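Local structure of acyltransferase (Actinoplanes teichomyceticus, 4Q38) at residues A[254-259]-A[275-280]; A[260-265]-A[312-317]; A[291-296]-A[316-321]. The protein transfers long-chain acyl groups from acyl-coenzyme A to the amino sugar of teicoplanin-type glycopeptide antibiotics. All coordinates share one frame; numbering follows the deposited sequence.

Contact 1 (A[254-259]-A[275-280]); sequences LDPQLE and WTLTDS. With TEC (2-amino-6-O-decanoyl-2-deoxy-beta-D-glucopyranose), chain E.
The turn carrying Leu254 approaches the short edge strand 276-277 most closely where the CA atoms of Leu254 and Leu277 stand 7.9 Å apart, too far for backbone pairing, so side chains fill the interval. Leu254 does most of the work. Its CG lies anti to its own carbonyl carbon (chi1 -75°), and from there the two methyls reach the indole of Trp275, the two side chains crossing at about a right angle. CD2 lies 3.8 Å from Trp275 CG, an off-centre CH-pi contact with the five-membered ring, while CD1 touches Trp275 CE3 at 4.0 Å. Over one face of the indole, displaced toward its rim, runs the decanoyl tail of the bound amino sugar, whose CAR atom is 3.7 Å from Trp275 CZ2. Leu254 CD2 also meets the tail directly, 3.8 Å from CAS, so leucine and tryptophan wall one greasy groove. Trp275 NE1 has a weak hydrogen bond to Tyr224. On the other flank Leu277 reaches toward the turn: its CD2 packs 4.0 Å from Leu254 CB, and its CD1 meets Pro256 CG tip to tip at 3.7 Å. Proline, with no N-H to donate, suits the first position of the 3-10 segment that begins at Pro256. Just before it, Asp255 OD1 accepts from Gln257 N at 2.9 Å, an Asx turn, and OD2 accepts from His329 N; the carboxylate thus braces the start of the turn and ties it to the loop at His329. Between the two segments, then, the contact is essentially apolar: Leu254 and the broad indole of Trp275 line the pocket of the acyl tail, while Leu277 and Pro256 pack behind Leu254, consistent with recognition of a long hydrocarbon chain by shape and hydrophobicity.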
loop_
_atom_site.group_PDB
_atom_site.type_symbol
_atom_site.label_atom_id
_atom_site.label_comp_id
_atom_site.label_asym_id
_atom_site.label_seq_id
_atom_site.Cartn_x
_atom_site.Cartn_y
_atom_site.Cartn_z
ATOM N N LEU A 254 9.138 2.397 -15.361
ATOM C CA LEU A 254 9.114 3.316 -16.475
ATOM C C LEU A 254 10.513 3.798 -16.850
ATOM O O LEU A 254 10.649 4.608 -17.750
ATOM C CB LEU A 254 8.197 4.504 -16.158
ATOM C CG LEU A 254 6.697 4.179 -16.237
ATOM C CD1 LEU A 254 5.869 5.378 -15.781
ATOM C CD2 LEU A 254 6.295 3.741 -17.647
ATOM N N ASP A 255 11.533 3.321 -16.139
ATOM C CA ASP A 255 12.924 3.695 -16.416
ATOM C C ASP A 255 13.392 3.095 -17.743
ATOM O O ASP A 255 13.541 1.883 -17.854
ATOM C CB ASP A 255 13.833 3.216 -15.288
ATOM C CG ASP A 255 15.269 3.748 -15.407
ATOM O OD1 ASP A 255 15.662 4.256 -16.485
ATOM O OD2 ASP A 255 16.001 3.658 -14.401
ATOM N N PRO A 256 13.621 3.942 -18.756
ATOM C CA PRO A 256 14.055 3.426 -20.074
ATOM C C PRO A 256 15.401 2.695 -20.046
ATOM O O PRO A 256 15.730 1.985 -20.992
ATOM C CB PRO A 256 14.163 4.690 -20.937
ATOM C CG PRO A 256 13.410 5.740 -20.200
ATOM C CD PRO A 256 13.552 5.413 -18.744
ATOM N N GLN A 257 16.163 2.840 -18.965
ATOM C CA GLN A 257 17.416 2.092 -18.816
ATOM C C GLN A 257 17.223 0.579 -18.789
ATOM O O GLN A 257 18.165 -0.161 -19.034
ATOM C CB GLN A 257 18.159 2.519 -17.562
ATOM C CG GLN A 257 18.720 3.928 -17.606
ATOM C CD GLN A 257 19.391 4.286 -16.295
ATOM O OE1 GLN A 257 18.741 4.313 -15.243
ATOM N NE2 GLN A 257 20.691 4.543 -16.343
ATOM N N LEU A 258 16.005 0.127 -18.476
ATOM C CA LEU A 258 15.683 -1.300 -18.471
ATOM C C LEU A 258 15.848 -1.931 -19.852
ATOM O O LEU A 258 16.087 -3.134 -19.967
ATOM C CB LEU A 258 14.245 -1.524 -17.985
ATOM C CG LEU A 258 13.989 -1.289 -16.502
ATOM C CD1 LEU A 258 12.485 -1.197 -16.244
ATOM C CD2 LEU A 258 14.639 -2.387 -15.670
ATOM N N GLU A 259 15.713 -1.111 -20.888
ATOM C CA GLU A 259 15.817 -1.567 -22.282
ATOM C C GLU A 259 17.188 -2.147 -22.628
ATOM O O GLU A 259 17.299 -2.979 -23.528
ATOM C CB GLU A 259 15.455 -0.430 -23.238
ATOM C CG GLU A 259 13.991 -0.010 -23.156
ATOM C CD GLU A 259 13.759 1.456 -23.502
ATOM O OE1 GLU A 259 12.727 1.996 -23.046
ATOM O OE2 GLU A 259 14.596 2.075 -24.212
ATOM N N TRP A 275 3.548 4.477 -22.901
ATOM C CA TRP A 275 3.607 5.591 -21.953
ATOM C C TRP A 275 4.350 6.787 -22.476
ATOM O O TRP A 275 5.312 6.648 -23.221
ATOM C CB TRP A 275 4.212 5.127 -20.626
ATOM C CG TRP A 275 3.229 4.273 -19.878
ATOM C CD1 TRP A 275 2.805 2.985 -20.199
ATOM C CD2 TRP A 275 2.475 4.637 -18.667
ATOM N NE1 TRP A 275 1.865 2.542 -19.298
ATOM C CE2 TRP A 275 1.620 3.486 -18.355
ATOM C CE3 TRP A 275 2.421 5.764 -17.847
ATOM C CZ2 TRP A 275 0.769 3.480 -17.255
ATOM C CZ3 TRP A 275 1.551 5.749 -16.751
ATOM C CH2 TRP A 275 0.750 4.627 -16.458
ATOM N N THR A 276 3.896 7.971 -22.085
ATOM C CA THR A 276 4.587 9.223 -22.394
ATOM C C THR A 276 5.218 9.739 -21.110
ATOM O O THR A 276 4.506 10.105 -20.173
ATOM C CB THR A 276 3.615 10.279 -22.942
ATOM O OG1 THR A 276 2.912 9.748 -24.073
ATOM C CG2 THR A 276 4.368 11.552 -23.367
ATOM N N LEU A 277 6.549 9.737 -21.054
ATOM C CA LEU A 277 7.259 10.163 -19.854
ATOM C C LEU A 277 7.258 11.681 -19.780
ATOM O O LEU A 277 7.446 12.353 -20.796
ATOM C CB LEU A 277 8.689 9.624 -19.841
ATOM C CG LEU A 277 8.836 8.097 -19.891
ATOM C CD1 LEU A 277 10.305 7.725 -19.749
ATOM C CD2 LEU A 277 7.986 7.426 -18.809
ATOM N N THR A 278 7.026 12.219 -18.587
ATOM C CA THR A 278 6.834 13.665 -18.431
ATOM C C THR A 278 7.919 14.335 -17.592
ATOM O O THR A 278 8.031 15.559 -17.589
ATOM C CB THR A 278 5.452 13.992 -17.822
ATOM O OG1 THR A 278 5.263 13.237 -16.615
ATOM C CG2 THR A 278 4.347 13.653 -18.800
ATOM N N ASP A 279 8.702 13.540 -16.867
ATOM C CA ASP A 279 9.840 14.075 -16.125
ATOM C C ASP A 279 11.082 14.154 -17.022
ATOM O O ASP A 279 11.181 13.471 -18.051
ATOM C CB ASP A 279 10.120 13.282 -14.832
ATOM C CG ASP A 279 10.341 11.787 -15.074
ATOM O OD1 ASP A 279 10.010 11.281 -16.163
ATOM O OD2 ASP A 279 10.847 11.106 -14.160
ATOM N N SER A 280 12.014 15.008 -16.621
ATOM C CA SER A 280 13.289 15.157 -17.302
ATOM C C SER A 280 14.127 13.907 -17.137
ATOM O O SER A 280 14.007 13.204 -16.127
ATOM C CB SER A 280 14.039 16.342 -16.703
ATOM O OG SER A 280 13.250 17.508 -16.825
HETATM C CAV TEC E . 4.964 -0.518 -17.787
HETATM C CAU TEC E . 3.657 -0.794 -17.078
HETATM C CAT TEC E . 3.007 0.455 -16.543
HETATM C CAS TEC E . 3.999 1.360 -15.866
HETATM C CAR TEC E . 3.284 2.231 -14.877
HETATM C CAQ TEC E . 3.649 1.753 -13.519
HETATM C CAP TEC E . 3.025 2.546 -12.425
HETATM C CAO TEC E . 3.130 1.706 -11.197
HETATM C CAN TEC E . 3.178 2.535 -9.976
HETATM C CAM TEC E . 3.010 1.700 -8.733
HETATM O OAW TEC E . 2.753 0.523 -8.797
HETATM O O6 TEC E . 3.305 2.363 -7.601
HETATM C C6 TEC E . 2.410 2.358 -6.506
HETATM C C5 TEC E . 3.010 1.651 -5.265
HETATM O O5 TEC E . 2.876 2.411 -4.101
HETATM C C1 TEC E . 3.873 1.750 -3.273
HETATM O O1 TEC E . 4.519 2.448 -2.385
HETATM C C2 TEC E . 3.203 0.567 -2.633
HETATM N N2 TEC E . 4.183 -0.101 -1.792
HETATM C C3 TEC E . 2.951 -0.275 -3.794
HETATM O O3 TEC E . 2.090 -1.115 -3.244
HETATM C C4 TEC E . 2.285 0.400 -4.963
HETATM O O4 TEC E . 2.438 -0.357 -6.009
#

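Contact 2 (A[260-265]-A[312-317]); sequences EYLTED and SSLERA. With COA (coenzyme A), chain D.
Tyr261 and Ala317 meet through their CB atoms, 3.4 Å apart, a tight approach that the small alanine permits; the Tyr261 ring then extends past the helix with Ala317 O over one face. One residue on, Leu262 turns CD2 toward the first turn of helix 313-323, 3.7 Å from Ser313 OG and 4.1 Å from Leu314 CB. A water bridges the remaining polar interval, accepting from Thr263 N and donating to Ser313 OG. That hydroxyl in turn donates to coenzyme A O9A at 2.6 Å, and since OG sits between its backbone N and carbonyl carbon (chi1 61°), hydroxyl and amide can serve one phosphate: Ser313 N binds O8A at 2.9 Å. Leu314 adds apolar cover, CB against the ribose and CD2 against the adenine. The N-cap belongs to this shell as well: Ser312 OG donates to coenzyme A N3A at 3.0 Å. It also fixes the helix start, since Ser312 OG accepts from Glu315 N at 3.1 Å while Glu315 OE1 accepts from Ser312 N. Farther out, a salt bridge from Glu315 OE2 to Arg311 holds the carboxylate. The positive end of the helix dipole would probably favour the phosphate here. A capping box at the helix start, with Ser312 also bonding the base, makes part of the adenine and 3'-phosphate end of the coenzyme A site in this GNAT-like domain.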
loop_
_atom_site.group_PDB
_atom_site.type_symbol
_atom_site.label_atom_id
_atom_site.label_comp_id
_atom_site.label_asym_id
_atom_site.label_seq_id
_atom_site.Cartn_x
_atom_site.Cartn_y
_atom_site.Cartn_z
ATOM N N GLU A 260 18.214 -1.722 -21.896
ATOM C CA GLU A 260 19.558 -2.299 -21.999
ATOM C C GLU A 260 19.608 -3.776 -21.610
ATOM O O GLU A 260 20.478 -4.511 -22.075
ATOM C CB GLU A 260 20.539 -1.538 -21.107
ATOM C CG GLU A 260 21.008 -0.211 -21.685
ATOM C CD GLU A 260 22.252 0.332 -21.009
ATOM O OE1 GLU A 260 22.326 1.564 -20.844
ATOM O OE2 GLU A 260 23.156 -0.458 -20.649
ATOM N N TYR A 261 18.684 -4.202 -20.749
ATOM C CA TYR A 261 18.810 -5.498 -20.079
ATOM C C TYR A 261 17.679 -6.465 -20.387
ATOM O O TYR A 261 17.907 -7.663 -20.514
ATOM C CB TYR A 261 18.910 -5.307 -18.564
ATOM C CG TYR A 261 20.017 -4.382 -18.125
ATOM C CD1 TYR A 261 21.312 -4.867 -17.904
ATOM C CD2 TYR A 261 19.779 -3.025 -17.927
ATOM C CE1 TYR A 261 22.333 -4.021 -17.503
ATOM C CE2 TYR A 261 20.793 -2.173 -17.523
ATOM C CZ TYR A 261 22.068 -2.680 -17.317
ATOM O OH TYR A 261 23.073 -1.839 -16.915
ATOM N N LEU A 262 16.462 -5.945 -20.500
ATOM C CA LEU A 262 15.295 -6.787 -20.723
ATOM C C LEU A 262 15.037 -6.940 -22.205
ATOM O O LEU A 262 15.267 -6.010 -22.977
ATOM C CB LEU A 262 14.065 -6.211 -20.022
ATOM C CG LEU A 262 14.180 -6.021 -18.505
ATOM C CD1 LEU A 262 12.916 -5.379 -17.947
ATOM C CD2 LEU A 262 14.486 -7.335 -17.797
ATOM N N THR A 263 14.559 -8.114 -22.600
ATOM C CA THR A 263 14.341 -8.391 -24.012
ATOM C C THR A 263 12.926 -8.030 -24.449
ATOM O O THR A 263 12.131 -7.498 -23.666
ATOM C CB THR A 263 14.699 -9.848 -24.387
ATOM O OG1 THR A 263 14.096 -10.749 -23.456
ATOM C CG2 THR A 263 16.211 -10.054 -24.356
ATOM N N GLU A 264 12.635 -8.308 -25.714
ATOM C CA GLU A 264 11.373 -7.949 -26.339
ATOM C C GLU A 264 10.171 -8.683 -25.764
ATOM O O GLU A 264 9.042 -8.224 -25.893
ATOM C CB GLU A 264 11.457 -8.185 -27.850
ATOM C CG GLU A 264 12.150 -7.049 -28.579
ATOM C CD GLU A 264 11.543 -5.706 -28.226
ATOM O OE1 GLU A 264 10.349 -5.496 -28.543
ATOM O OE2 GLU A 264 12.251 -4.870 -27.620
ATOM N N ASP A 265 10.422 -9.824 -25.138
ATOM C CA ASP A 265 9.354 -10.605 -24.530
ATOM C C ASP A 265 8.939 -10.042 -23.160
ATOM O O ASP A 265 7.918 -10.453 -22.609
ATOM C CB ASP A 265 9.749 -12.083 -24.434
ATOM C CG ASP A 265 10.963 -12.311 -23.553
ATOM O OD1 ASP A 265 11.846 -11.430 -23.512
ATOM O OD2 ASP A 265 11.037 -13.374 -22.901
ATOM N N SER A 312 16.075 -14.500 -12.425
ATOM C CA SER A 312 15.374 -13.850 -13.542
ATOM C C SER A 312 16.252 -12.816 -14.239
ATOM O O SER A 312 17.216 -12.315 -13.653
ATOM C CB SER A 312 14.082 -13.179 -13.053
ATOM O OG SER A 312 14.369 -11.963 -12.372
ATOM N N SER A 313 15.900 -12.471 -15.478
ATOM C CA SER A 313 16.653 -11.461 -16.222
ATOM C C SER A 313 16.671 -10.096 -15.517
ATOM O O SER A 313 17.681 -9.397 -15.550
ATOM C CB SER A 313 16.194 -11.353 -17.687
ATOM O OG SER A 313 14.836 -10.971 -17.808
ATOM N N LEU A 314 15.573 -9.740 -14.852
ATOM C CA LEU A 314 15.498 -8.464 -14.139
ATOM C C LEU A 314 16.358 -8.437 -12.878
ATOM O O LEU A 314 17.006 -7.427 -12.589
ATOM C CB LEU A 314 14.042 -8.108 -13.812
ATOM C CG LEU A 314 13.750 -6.850 -12.987
ATOM C CD1 LEU A 314 14.315 -5.606 -13.655
ATOM C CD2 LEU A 314 12.250 -6.736 -12.795
ATOM N N GLU A 315 16.354 -9.538 -12.126
ATOM C CA GLU A 315 17.230 -9.679 -10.961
ATOM C C GLU A 315 18.697 -9.489 -11.360
ATOM O O GLU A 315 19.443 -8.774 -10.682
ATOM C CB GLU A 315 17.042 -11.045 -10.290
ATOM C CG GLU A 315 15.729 -11.202 -9.532
ATOM C CD GLU A 315 15.451 -12.635 -9.102
ATOM O OE1 GLU A 315 15.959 -13.580 -9.750
ATOM O OE2 GLU A 315 14.711 -12.825 -8.113
ATOM N N ARG A 316 19.095 -10.120 -12.464
ATOM C CA ARG A 316 20.468 -9.991 -12.988
ATOM C C ARG A 316 20.726 -8.562 -13.460
ATOM O O ARG A 316 21.800 -8.019 -13.237
ATOM C CB ARG A 316 20.726 -11.002 -14.112
ATOM C CG ARG A 316 20.662 -12.453 -13.641
ATOM C CD ARG A 316 21.114 -13.468 -14.685
ATOM N NE ARG A 316 20.242 -13.523 -15.861
ATOM C CZ ARG A 316 19.139 -14.262 -15.970
ATOM N NH1 ARG A 316 18.724 -15.026 -14.963
ATOM N NH2 ARG A 316 18.440 -14.242 -17.099
ATOM N N ALA A 317 19.715 -7.955 -14.085
ATOM C CA ALA A 317 19.792 -6.578 -14.563
ATOM C C ALA A 317 20.027 -5.573 -13.445
ATOM O O ALA A 317 20.955 -4.759 -13.526
ATOM C CB ALA A 317 18.532 -6.216 -15.340
HETATM N N1A COA D . 11.218 -9.649 -9.173
HETATM C C2A COA D . 12.002 -10.547 -9.803
HETATM N N3A COA D . 11.910 -10.822 -11.116
HETATM C C4A COA D . 10.991 -10.185 -11.885
HETATM C C5A COA D . 10.095 -9.191 -11.267
HETATM C C6A COA D . 10.259 -8.943 -9.818
HETATM N N6A COA D . 9.498 -8.040 -9.150
HETATM N N7A COA D . 9.304 -8.731 -12.254
HETATM C C8A COA D . 9.656 -9.363 -13.397
HETATM N N9A COA D . 10.653 -10.240 -13.171
HETATM C C1B COA D . 11.315 -11.103 -14.178
HETATM C C2B COA D . 10.351 -11.964 -14.973
HETATM O O2B COA D . 10.112 -13.201 -14.309
HETATM C C3B COA D . 11.085 -12.119 -16.288
HETATM O O3B COA D . 12.141 -13.066 -16.106
HETATM P P3B COA D . 12.833 -13.886 -17.319
HETATM O O7A COA D . 11.789 -14.897 -17.683
HETATM O O8A COA D . 14.090 -14.403 -16.672
HETATM O O9A COA D . 13.107 -12.866 -18.398
HETATM C C4B COA D . 11.725 -10.746 -16.470
HETATM O O4B COA D . 11.956 -10.264 -15.144
HETATM C C5B COA D . 10.875 -9.752 -17.267
HETATM O O5B COA D . 9.640 -9.499 -16.573
HETATM P P1A COA D . 8.413 -8.707 -17.235
HETATM O O1A COA D . 7.655 -9.575 -18.202
HETATM O O2A COA D . 8.952 -7.381 -17.704
HETATM O O3A COA D . 7.476 -8.419 -15.941
HETATM P P2A COA D . 6.350 -9.406 -15.351
HETATM O O4A COA D . 5.047 -9.147 -16.060
HETATM O O5A COA D . 6.850 -10.825 -15.276
HETATM O O6A COA D . 6.269 -8.853 -13.840
HETATM C CBP COA D . 5.304 -7.318 -12.177
HETATM C CCP COA D . 5.845 -7.510 -13.591
HETATM C CDP COA D . 4.961 -5.841 -12.066
HETATM C CEP COA D . 4.059 -8.166 -12.015
HETATM C CAP COA D . 6.372 -7.717 -11.130
HETATM O OAP COA D . 7.586 -7.005 -11.379
HETATM C C9P COA D . 6.007 -7.505 -9.672
HETATM O O9P COA D . 5.244 -8.273 -9.111
HETATM N N8P COA D . 6.582 -6.480 -9.035
HETATM C C7P COA D . 6.194 -6.070 -7.696
HETATM C C6P COA D . 5.119 -4.987 -7.743
HETATM C C5P COA D . 5.659 -3.712 -8.373
HETATM O O5P COA D . 6.848 -3.608 -8.652
HETATM N N4P COA D . 4.763 -2.751 -8.614
HETATM C C3P COA D . 5.154 -1.395 -8.989
HETATM C C2P COA D . 5.640 -0.564 -7.811
HETATM S S1P COA D . 6.110 1.110 -8.365
HETATM O O HOH W 1 13.370 -9.653 -20.061
#

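Contact 3 (A[291-296]-A[316-321]); sequences SSILEF and RAVIAH. With COA (coenzyme A), chain D.
Ile293 and Val318 point at each other across the interface of helices 290-298 and 313-323 and meet tip to tip, with Ile293 CD1 3.7 Å from Val318 CG2. Their CA atoms, 7.5 Å apart, mark the nearest approach of these backbone segments. Because Val318 CG1 lies anti to the backbone N (chi1 177°), its two methyls fork toward the opposing helix: CG2 takes the CG1-CD1 arm of Ile293, whereas CG1 is received by Ile293 CG2 at 3.9 Å and by Leu294 CD2 at 4.0 Å. The Leu294 and Val318 side chains cross obliquely, leucine coming from the flank. Isoleucine and valine suit this place because branching at CB sets two carbon arms near the backbone, so each side chain offers two points of contact. Val318 O accepts from Trp328 NE1, and Phe298 of helix 290-298 also touches the Val318 side chain.

The next turn of helix 290-298 faces the cofactor. Methylene C2P of the pantetheine arm sits over the centre of the Phe296 ring, 3.5 Å from CZ, while Glu295 CG covers the opposite face and Ser292 OG lies in plane at the edge. Trp252 meets this ring at a shallow angle. The backbone takes up the adenine: Phe296 O accepts from coenzyme A N6A at 3.0 Å, with a bent N-H...O angle of 144°. The flat ring suits phenylalanine to the pantetheine arm; the bond to the base uses the backbone carbonyl. Two neighbouring helices that both line coenzyme A, packed through aliphatic side chains, form part of the cofactor site of this GNAT-like domain.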
loop_
_atom_site.group_PDB
_atom_site.type_symbol
_atom_site.label_atom_id
_atom_site.label_comp_id
_atom_site.label_asym_id
_atom_site.label_seq_id
_atom_site.Cartn_x
_atom_site.Cartn_y
_atom_site.Cartn_z
ATOM N N SER A 291 16.765 2.386 -4.218
ATOM C CA SER A 291 16.058 1.711 -3.129
ATOM C C SER A 291 14.688 1.184 -3.587
ATOM O O SER A 291 14.271 0.102 -3.189
ATOM C CB SER A 291 15.920 2.636 -1.916
ATOM O OG SER A 291 15.237 3.825 -2.267
ATOM N N SER A 292 14.017 1.935 -4.455
ATOM C CA SER A 292 12.713 1.531 -4.975
ATOM C C SER A 292 12.792 0.225 -5.769
ATOM O O SER A 292 12.072 -0.724 -5.461
ATOM C CB SER A 292 12.103 2.642 -5.832
ATOM O OG SER A 292 10.817 2.268 -6.296
ATOM N N ILE A 293 13.677 0.166 -6.773
ATOM C CA ILE A 293 13.797 -1.043 -7.593
ATOM C C ILE A 293 14.270 -2.233 -6.741
ATOM O O ILE A 293 13.862 -3.369 -6.962
ATOM C CB ILE A 293 14.649 -0.828 -8.884
ATOM C CG1 ILE A 293 14.365 -1.931 -9.914
ATOM C CG2 ILE A 293 16.142 -0.734 -8.571
ATOM C CD1 ILE A 293 14.864 -1.616 -11.319
ATOM N N LEU A 294 15.105 -1.961 -5.742
ATOM C CA LEU A 294 15.586 -3.021 -4.864
ATOM C C LEU A 294 14.435 -3.549 -3.990
ATOM O O LEU A 294 14.314 -4.758 -3.787
ATOM C CB LEU A 294 16.775 -2.534 -4.022
ATOM C CG LEU A 294 18.121 -2.406 -4.765
ATOM C CD1 LEU A 294 19.114 -1.580 -3.960
ATOM C CD2 LEU A 294 18.701 -3.763 -5.111
ATOM N N GLU A 295 13.580 -2.646 -3.514
ATOM C CA GLU A 295 12.368 -3.053 -2.771
ATOM C C GLU A 295 11.506 -3.973 -3.626
ATOM O O GLU A 295 11.199 -5.102 -3.231
ATOM C CB GLU A 295 11.565 -1.837 -2.289
ATOM C CG GLU A 295 10.154 -2.137 -1.768
ATOM C CD GLU A 295 10.128 -2.922 -0.458
ATOM O OE1 GLU A 295 11.140 -2.927 0.274
ATOM O OE2 GLU A 295 9.090 -3.549 -0.160
ATOM N N PHE A 296 11.140 -3.513 -4.815
ATOM C CA PHE A 296 10.191 -4.267 -5.630
ATOM C C PHE A 296 10.711 -5.504 -6.351
ATOM O O PHE A 296 9.928 -6.406 -6.683
ATOM C CB PHE A 296 9.439 -3.327 -6.573
ATOM C CG PHE A 296 8.492 -2.424 -5.854
ATOM C CD1 PHE A 296 7.332 -2.944 -5.264
ATOM C CD2 PHE A 296 8.766 -1.072 -5.722
ATOM C CE1 PHE A 296 6.452 -2.122 -4.574
ATOM C CE2 PHE A 296 7.896 -0.243 -5.025
ATOM C CZ PHE A 296 6.735 -0.770 -4.454
ATOM N N ARG A 316 19.095 -10.120 -12.464
ATOM C CA ARG A 316 20.468 -9.991 -12.988
ATOM C C ARG A 316 20.726 -8.562 -13.460
ATOM O O ARG A 316 21.800 -8.019 -13.237
ATOM C CB ARG A 316 20.726 -11.002 -14.112
ATOM C CG ARG A 316 20.662 -12.453 -13.641
ATOM C CD ARG A 316 21.114 -13.468 -14.685
ATOM N NE ARG A 316 20.242 -13.523 -15.861
ATOM C CZ ARG A 316 19.139 -14.262 -15.970
ATOM N NH1 ARG A 316 18.724 -15.026 -14.963
ATOM N NH2 ARG A 316 18.440 -14.242 -17.099
ATOM N N ALA A 317 19.715 -7.955 -14.085
ATOM C CA ALA A 317 19.792 -6.578 -14.563
ATOM C C ALA A 317 20.027 -5.573 -13.445
ATOM O O ALA A 317 20.955 -4.759 -13.526
ATOM C CB ALA A 317 18.532 -6.216 -15.340
ATOM N N VAL A 318 19.189 -5.622 -12.402
ATOM C CA VAL A 318 19.285 -4.650 -11.311
ATOM C C VAL A 318 20.690 -4.651 -10.706
ATOM O O VAL A 318 21.259 -3.588 -10.442
ATOM C CB VAL A 318 18.230 -4.880 -10.196
ATOM C CG1 VAL A 318 18.430 -3.884 -9.058
ATOM C CG2 VAL A 318 16.820 -4.755 -10.755
ATOM N N ILE A 319 21.235 -5.845 -10.493
ATOM C CA ILE A 319 22.546 -5.998 -9.850
ATOM C C ILE A 319 23.690 -5.615 -10.797
ATOM O O ILE A 319 24.600 -4.878 -10.406
ATOM C CB ILE A 319 22.736 -7.426 -9.274
ATOM C CG1 ILE A 319 21.709 -7.709 -8.160
ATOM C CG2 ILE A 319 24.158 -7.644 -8.771
ATOM C CD1 ILE A 319 21.660 -6.677 -7.048
ATOM N N ALA A 320 23.632 -6.105 -12.034
ATOM C CA ALA A 320 24.630 -5.751 -13.056
ATOM C C ALA A 320 24.780 -4.233 -13.179
ATOM O O ALA A 320 25.884 -3.705 -13.082
ATOM C CB ALA A 320 24.270 -6.372 -14.398
ATOM N N HIS A 321 23.659 -3.537 -13.362
ATOM C CA HIS A 321 23.638 -2.077 -13.478
ATOM C C HIS A 321 24.267 -1.390 -12.288
ATOM O O HIS A 321 25.085 -0.470 -12.448
ATOM C CB HIS A 321 22.198 -1.614 -13.670
ATOM C CG HIS A 321 22.053 -0.215 -14.223
ATOM N ND1 HIS A 321 21.552 0.802 -13.497
ATOM C CD2 HIS A 321 22.316 0.300 -15.490
ATOM C CE1 HIS A 321 21.511 1.917 -14.256
ATOM N NE2 HIS A 321 21.979 1.608 -15.475
HETATM N N1A COA D . 11.218 -9.649 -9.173
HETATM C C2A COA D . 12.002 -10.547 -9.803
HETATM N N3A COA D . 11.910 -10.822 -11.116
HETATM C C4A COA D . 10.991 -10.185 -11.885
HETATM C C5A COA D . 10.095 -9.191 -11.267
HETATM C C6A COA D . 10.259 -8.943 -9.818
HETATM N N6A COA D . 9.498 -8.040 -9.150
HETATM N N7A COA D . 9.304 -8.731 -12.254
HETATM C C8A COA D . 9.656 -9.363 -13.397
HETATM N N9A COA D . 10.653 -10.240 -13.171
HETATM C C1B COA D . 11.315 -11.103 -14.178
HETATM C C2B COA D . 10.351 -11.964 -14.973
HETATM O O2B COA D . 10.112 -13.201 -14.309
HETATM C C3B COA D . 11.085 -12.119 -16.288
HETATM O O3B COA D . 12.141 -13.066 -16.106
HETATM P P3B COA D . 12.833 -13.886 -17.319
HETATM O O7A COA D . 11.789 -14.897 -17.683
HETATM O O8A COA D . 14.090 -14.403 -16.672
HETATM O O9A COA D . 13.107 -12.866 -18.398
HETATM C C4B COA D . 11.725 -10.746 -16.470
HETATM O O4B COA D . 11.956 -10.264 -15.144
HETATM C C5B COA D . 10.875 -9.752 -17.267
HETATM O O5B COA D . 9.640 -9.499 -16.573
HETATM P P1A COA D . 8.413 -8.707 -17.235
HETATM O O1A COA D . 7.655 -9.575 -18.202
HETATM O O2A COA D . 8.952 -7.381 -17.704
HETATM O O3A COA D . 7.476 -8.419 -15.941
HETATM P P2A COA D . 6.350 -9.406 -15.351
HETATM O O4A COA D . 5.047 -9.147 -16.060
HETATM O O5A COA D . 6.850 -10.825 -15.276
HETATM O O6A COA D . 6.269 -8.853 -13.840
HETATM C CBP COA D . 5.304 -7.318 -12.177
HETATM C CCP COA D . 5.845 -7.510 -13.591
HETATM C CDP COA D . 4.961 -5.841 -12.066
HETATM C CEP COA D . 4.059 -8.166 -12.015
HETATM C CAP COA D . 6.372 -7.717 -11.130
HETATM O OAP COA D . 7.586 -7.005 -11.379
HETATM C C9P COA D . 6.007 -7.505 -9.672
HETATM O O9P COA D . 5.244 -8.273 -9.111
HETATM N N8P COA D . 6.582 -6.480 -9.035
HETATM C C7P COA D . 6.194 -6.070 -7.696
HETATM C C6P COA D . 5.119 -4.987 -7.743
HETATM C C5P COA D . 5.659 -3.712 -8.373
HETATM O O5P COA D . 6.848 -3.608 -8.652
HETATM N N4P COA D . 4.763 -2.751 -8.614
HETATM C C3P COA D . 5.154 -1.395 -8.989
HETATM C C2P COA D . 5.640 -0.564 -7.811
HETATM S S1P COA D . 6.110 1.110 -8.365
#

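Leaving strand 246-251, the chain enters a loop whose consecutive stretches, 254-259 and 260-265, open contacts 1 and 2. After helix 267-272 the edge strand 276-277 closes contact 1, joining that loop to the border of the sheet. Helix 290-298 then opens contact 3. Helix 313-323 closes contact 2 with its first turn and contact 3 slightly later, so the two finish on one helix and share Arg316 and Ala317. Contacts 1 and 2 cross along the sequence, 2 and 3 end on the same stretch, and 1 and 3 follow in series. Leu258 CD2 packs 3.8 Å from Leu314 CD1, so the loop of contact 1 packs directly on the helix of contact 2.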